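Local coordinates for protein 4-hydroxy-tetrahydrodipicolinate synthase (Aquifex aeolicus, PDB 2EHH) that probably catalyses the condensation of pyruvate with L-aspartate-beta-semialdehyde to 4-hydroxy-tetrahydrodipicolinate, a step of lysine biosynthesis, at residues Thr49-Phe52 with Glu53-Glu56. Residues are numbered along the deposited sequence; the frame is centred on the assembly and turned at random.
Sequences TLTF and EEHE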
# COMPACT_ATOMS: atom_id res chain seq x y z
N THR A 49 6.63 -16.99 20.68
CA THR A 49 7.68 -17.21 21.67
C THR A 49 7.43 -18.39 22.62
O THR A 49 8.20 -18.59 23.56
CB THR A 49 7.94 -15.93 22.50
OG1 THR A 49 6.73 -15.51 23.14
CG2 THR A 49 8.43 -14.80 21.60
N LEU A 50 6.37 -19.15 22.37
CA LEU A 50 6.07 -20.32 23.20
C LEU A 50 6.75 -21.51 22.54
O LEU A 50 6.71 -21.64 21.32
CB LEU A 50 4.57 -20.59 23.27
CG LEU A 50 3.67 -19.60 24.02
CD1 LEU A 50 2.21 -20.04 23.88
CD2 LEU A 50 4.08 -19.55 25.49
N THR A 51 7.36 -22.37 23.34
CA THR A 51 8.00 -23.55 22.77
C THR A 51 6.91 -24.52 22.35
O THR A 51 5.80 -24.47 22.88
CB THR A 51 8.90 -24.25 23.80
OG1 THR A 51 8.08 -24.93 24.76
CG2 THR A 51 9.78 -23.24 24.52
N PHE A 52 7.23 -25.38 21.40
CA PHE A 52 6.28 -26.37 20.90
C PHE A 52 5.66 -27.14 22.06
O PHE A 52 4.48 -27.48 22.04
CB PHE A 52 7.00 -27.34 19.96
CG PHE A 52 6.17 -28.52 19.55
CD1 PHE A 52 5.20 -28.41 18.56
CD2 PHE A 52 6.35 -29.75 20.17
CE1 PHE A 52 4.41 -29.50 18.20
CE2 PHE A 52 5.58 -30.85 19.82
CZ PHE A 52 4.61 -30.73 18.84
N GLU A 53 6.47 -27.41 23.08
CA GLU A 53 6.00 -28.15 24.25
C GLU A 53 5.09 -27.31 25.14
O GLU A 53 4.15 -27.83 25.75
CB GLU A 53 7.19 -28.66 25.06
CG GLU A 53 6.83 -29.22 26.42
CD GLU A 53 7.99 -29.94 27.08
OE1 GLU A 53 9.10 -29.37 27.13
OE2 GLU A 53 7.79 -31.08 27.57
N GLU A 54 5.36 -26.01 25.23
CA GLU A 54 4.52 -25.14 26.03
C GLU A 54 3.16 -25.06 25.34
O GLU A 54 2.13 -24.98 26.00
CB GLU A 54 5.14 -23.74 26.18
CG GLU A 54 6.35 -23.71 27.11
CD GLU A 54 7.03 -22.35 27.14
OE1 GLU A 54 7.24 -21.77 26.06
OE2 GLU A 54 7.37 -21.88 28.25
N HIS A 55 3.17 -25.08 24.01
CA HIS A 55 1.94 -25.04 23.23
C HIS A 55 1.05 -26.22 23.61
O HIS A 55 -0.13 -26.06 23.92
CB HIS A 55 2.21 -25.14 21.73
CG HIS A 55 2.28 -23.82 21.02
ND1 HIS A 55 3.37 -22.98 21.12
CD2 HIS A 55 1.41 -23.22 20.18
CE1 HIS A 55 3.16 -21.91 20.37
NE2 HIS A 55 1.98 -22.03 19.79
N GLU A 56 1.62 -27.43 23.58
CA GLU A 56 0.84 -28.60 23.91
C GLU A 56 0.42 -28.65 25.38
O GLU A 56 -0.67 -29.11 25.70
CB GLU A 56 1.58 -29.88 23.50
CG GLU A 56 2.97 -30.07 24.06
CD GLU A 56 3.75 -31.14 23.30
OE1 GLU A 56 3.12 -31.93 22.56
OE2 GLU A 56 4.99 -31.19 23.45
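A capping box formed by Thr51 and Glu54 starts helix 52-66, which follows the second strand of the TIM barrel, and it shows how two residues at a helix start can each accept the other's backbone N-H. Thr51, the N-cap, holds OG1 between its backbone N and carbonyl carbon (chi1 73°), and from there it accepts Glu54 N at 3.0 Å. In return Glu54 runs back along the turn, extended beyond CG, and its OE1 takes Thr51 N at 2.8 Å through the anti lone pair; the bond is almost straight, at 172°. Thr51 CG2 lies 3.3 Å from Glu54 OE1. That oxygen also forms a salt bridge with Arg267, whose NH1 is bound by the carbonyl of Thr49 as well. A glutamine in place of Glu54 would probably weaken this grip on the arginine, leaving its charge without a carboxylate mate here. Regular helical bonding begins at Thr51 O, which receives His55 N at 2.9 Å and, weakly, His55 ND1, with the oxygen at the edge of the imidazole, in its plane. Leu50 CD1 lies over one face of that ring, and Leu50 CB is 3.4 Å from His55 ND1. The N-H groups of Thr51 and Glu54 thus each find a side-chain acceptor, and the carboxylate at the helix's N-terminal end probably interacts favourably with its dipole while tying the cap to Arg267.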